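Local atomic coordinates of beta-glucosidase (Pseudoalteromonas sp., PDB entry 3F95), a protein that probably hydrolyses beta-1,3- and beta-1,4-glucans as part of a full-length exo-glucanase, of which this chain is the extra C-terminal beta-sandwich domain. Residues 115-118 with 119-123; 156-159 with 160-163. One frame throughout, in Å; residues are numbered along the deposited sequence. Where two conformers were deposited one is given.

Contact 1 of 2, residues 115-118 with 119-123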
# COMPACT_ATOMS: atom_id res chain seq x y z
N ARG A 115 7.71 -8.81 2.99
CA ARG A 115 7.41 -8.35 4.34
C ARG A 115 5.95 -8.59 4.68
O ARG A 115 5.08 -8.47 3.82
CB ARG A 115 7.70 -6.85 4.52
CG ARG A 115 9.15 -6.43 4.29
CD ARG A 115 10.12 -6.92 5.40
NE ARG A 115 9.68 -6.57 6.74
CZ ARG A 115 9.79 -5.38 7.32
NH1 ARG A 115 10.34 -4.33 6.70
NH2 ARG A 115 9.33 -5.24 8.55
N ASP A 116 5.71 -8.94 5.95
CA ASP A 116 4.38 -9.15 6.47
C ASP A 116 4.30 -8.40 7.81
O ASP A 116 4.90 -8.85 8.81
CB ASP A 116 4.13 -10.65 6.63
CG ASP A 116 2.67 -10.98 6.89
OD1 ASP A 116 2.19 -12.03 6.36
OD2 ASP A 116 1.98 -10.23 7.61
N ILE A 117 3.62 -7.25 7.83
CA ILE A 117 3.72 -6.35 8.98
C ILE A 117 2.33 -6.14 9.56
O ILE A 117 1.46 -5.67 8.84
CB ILE A 117 4.30 -4.95 8.54
CG1 ILE A 117 5.73 -5.11 8.00
CG2 ILE A 117 4.17 -3.88 9.69
CD1 ILE A 117 6.25 -3.92 7.20
N ASP A 118 2.12 -6.46 10.84
CA ASP A 118 0.84 -6.12 11.48
C ASP A 118 0.74 -4.61 11.73
O ASP A 118 1.75 -3.94 12.09
CB ASP A 118 0.67 -6.84 12.82
CG ASP A 118 0.75 -8.34 12.68
OD1 ASP A 118 0.11 -8.90 11.74
OD2 ASP A 118 1.45 -8.94 13.51
N PHE A 119 -0.45 -4.05 11.56
CA PHE A 119 -0.61 -2.62 11.86
C PHE A 119 -0.22 -2.27 13.30
O PHE A 119 0.25 -1.16 13.55
CB PHE A 119 -2.01 -2.10 11.52
CG PHE A 119 -2.14 -1.63 10.07
CD1 PHE A 119 -1.75 -2.45 9.01
CD2 PHE A 119 -2.62 -0.36 9.78
CE1 PHE A 119 -1.85 -1.99 7.66
CE2 PHE A 119 -2.73 0.09 8.43
CZ PHE A 119 -2.33 -0.74 7.39
N SER A 120 -0.41 -3.21 14.22
CA SER A 120 -0.05 -2.97 15.63
C SER A 120 1.42 -2.58 15.79
O SER A 120 1.78 -1.85 16.72
CB SER A 120 -0.38 -4.20 16.48
OG SER A 120 0.34 -5.33 16.01
N SER A 121 2.27 -3.08 14.90
CA SER A 121 3.72 -2.84 14.96
C SER A 121 4.12 -1.38 14.75
O SER A 121 5.22 -1.00 15.14
CB SER A 121 4.48 -3.73 13.98
OG SER A 121 4.31 -3.28 12.64
N PHE A 122 3.28 -0.61 14.06
CA PHE A 122 3.56 0.82 13.86
C PHE A 122 2.38 1.73 14.17
O PHE A 122 2.36 2.89 13.74
CB PHE A 122 4.16 1.11 12.45
CG PHE A 122 3.21 0.79 11.28
CD1 PHE A 122 2.71 1.82 10.49
CD2 PHE A 122 2.87 -0.53 10.98
CE1 PHE A 122 1.86 1.55 9.38
CE2 PHE A 122 2.00 -0.82 9.90
CZ PHE A 122 1.51 0.23 9.10
N SER A 123 1.41 1.23 14.92
CA SER A 123 0.16 1.98 15.15
C SER A 123 0.42 3.26 15.96
O SER A 123 -0.18 4.29 15.69
CB SER A 123 -0.91 1.13 15.83
OG SER A 123 -0.42 0.63 17.06
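The CG2 methyl of Ile117 packs against the ring of Phe122, 3.8 Å from its CE2, the two side chains crossing at about a right angle. They meet where strand 113-118 ends and the chain curls into two overlapping beta-turns with helical backbone angles, residues 118-121 and 119-122. The second is closed by the bond from Phe122 N to Phe119 O (3.1 Å). Closure of the first is doubled, because Asp118 O accepts both Ser121 N (3.0 Å, 147° at the hydrogen) and Ser121 OG (2.7 Å). The amide comes from above the carbonyl plane, the hydroxyl nearly along the C=O axis. Serine suits this place: with OG between its backbone N and carbonyl carbon (chi1 74°), the short side chain turns back onto the strand end. The same OG lies at the edge of the Phe122 ring and only 3.0 Å from Ile117 CG2, a tight fit. Phe122 CZ stands 4.0 Å above the Phe119 ring, over its centre, and the Phe122 ring also meets Leu104, Leu134 and Leu181. Putting an alanine at Phe122 would probably open a gap beside Ile117 CG2 and over the Phe119 face. The contact thus divides its work: a carbonyl gripped twice fixes the course of the turn, while packed apolar side chains bury its inner side.

Contact 2 of 2, residues 156-159 with 160-163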
# COMPACT_ATOMS: atom_id res chain seq x y z
N ILE A 156 -3.02 -4.47 1.64
CA ILE A 156 -3.51 -4.16 2.98
C ILE A 156 -4.86 -4.87 3.16
O ILE A 156 -5.77 -4.70 2.36
CB ILE A 156 -3.68 -2.64 3.19
CG1 ILE A 156 -2.29 -1.95 3.04
CG2 ILE A 156 -4.31 -2.34 4.57
CD1 ILE A 156 -2.40 -0.44 2.90
N THR A 157 -4.95 -5.67 4.21
CA THR A 157 -6.14 -6.44 4.52
C THR A 157 -6.68 -6.05 5.90
O THR A 157 -5.92 -5.97 6.88
CB THR A 157 -5.83 -7.95 4.45
OG1 THR A 157 -5.26 -8.25 3.17
CG2 THR A 157 -7.12 -8.76 4.62
N SER A 158 -7.99 -5.83 5.97
CA SER A 158 -8.66 -5.44 7.22
C SER A 158 -10.18 -5.62 7.06
O SER A 158 -10.67 -5.93 5.96
CB SER A 158 -8.29 -4.00 7.61
OG SER A 158 -8.74 -3.66 8.94
N GLN A 159 -10.93 -5.42 8.15
CA GLN A 159 -12.40 -5.42 8.09
C GLN A 159 -12.93 -4.02 8.35
O GLN A 159 -14.06 -3.69 7.97
CB GLN A 159 -12.99 -6.36 9.15
CG GLN A 159 -12.57 -7.79 9.02
CD GLN A 159 -13.10 -8.65 10.14
OE1 GLN A 159 -12.42 -8.86 11.15
NE2 GLN A 159 -14.31 -9.16 9.97
N ASN A 160 -12.15 -3.19 9.02
CA ASN A 160 -12.64 -1.87 9.37
C ASN A 160 -11.44 -0.95 9.62
O ASN A 160 -10.68 -1.17 10.55
CB ASN A 160 -13.51 -1.95 10.62
CG ASN A 160 -14.32 -0.72 10.82
OD1 ASN A 160 -13.78 0.34 11.16
ND2 ASN A 160 -15.62 -0.82 10.58
N LEU A 161 -11.31 0.08 8.79
CA LEU A 161 -10.03 0.82 8.68
C LEU A 161 -10.25 1.98 7.74
O LEU A 161 -11.01 1.87 6.78
CB LEU A 161 -8.96 -0.08 8.06
CG LEU A 161 -7.58 0.51 7.65
CD1 LEU A 161 -6.84 1.06 8.90
CD2 LEU A 161 -6.77 -0.58 7.00
N SER A 162 -9.60 3.11 8.02
CA SER A 162 -9.58 4.22 7.09
C SER A 162 -8.17 4.82 7.02
O SER A 162 -7.59 5.23 8.05
CB SER A 162 -10.62 5.28 7.49
OG SER A 162 -10.61 6.35 6.57
N LEU A 163 -7.64 4.91 5.80
CA LEU A 163 -6.31 5.44 5.60
C LEU A 163 -6.20 6.00 4.21
O LEU A 163 -7.09 5.84 3.40
CB LEU A 163 -5.24 4.37 5.85
CG LEU A 163 -5.29 3.06 5.03
CD1 LEU A 163 -4.93 3.22 3.55
CD2 LEU A 163 -4.44 1.99 5.69
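Ser158 OG is held from two directions: Asn160 N gives it a weak, long hydrogen bond (3.4 Å, 154° at the hydrogen), and the carbonyl oxygen of Gly101 is its stronger partner. The bend is a beta-arch of the sandwich. It does not make a hairpin; strand 149-158 belongs to one sheet and strand 161-171 to the other, and the two short strand segments run at 147° with axes 9.0 Å apart, so side chains fill the space where a hairpin would have backbone bonds. A serine fits the last strand position because it is small enough to sit inside the bend while offering an oxygen to the amide just beyond it. Leu161 comes across from the second strand. Its CG lies anti to the backbone N (chi1 171°), which carries the CD2 methyl over to the first strand, where it meets Ser158 CB at 3.8 Å and Ile156 CG2 at 3.9 Å. Ile156 and Leu161 cross at about a right angle, as suits two aliphatic residues in the core between sheets. Trp63 touches Ile156, Ser158, Leu161 and Leu163 and so binds both limbs into one hydrophobic cluster, to which Met92 and Ile94 add. At the bend itself the polar residues turn outward: Gln159 is exposed, and Asn160, whose CB points away from the first strand, accepts a hydrogen bond from Lys96 NZ at OD1. Deeper in the arch the strands meet again through looser packing, with Ile156 CD1 lying 4.2 Å from Leu163 CD2.

How the contacts relate
Contact 1 precedes contact 2 in the chain, and their centres lie about 12 Å apart, yet they share one apolar core through Phe119. From the turn of contact 1 its ring reaches contact 2, where CE2 lies 3.7 Å from Leu163 CD2 and CZ 3.8 Å from Ile156 CG2; Leu161 CD1 is a little farther, 4.3 Å from Phe119 CE2. Strand 102-108 pairs with both 113-118 and 149-158 in the antiparallel sheet, and its Leu104 is touched by Phe119, Phe122 and Ile156. The turn after strand 113-118 and the arch between strands 149-158 and 161-171 thus meet in the apolar core of this galactose-binding-domain-like sandwich.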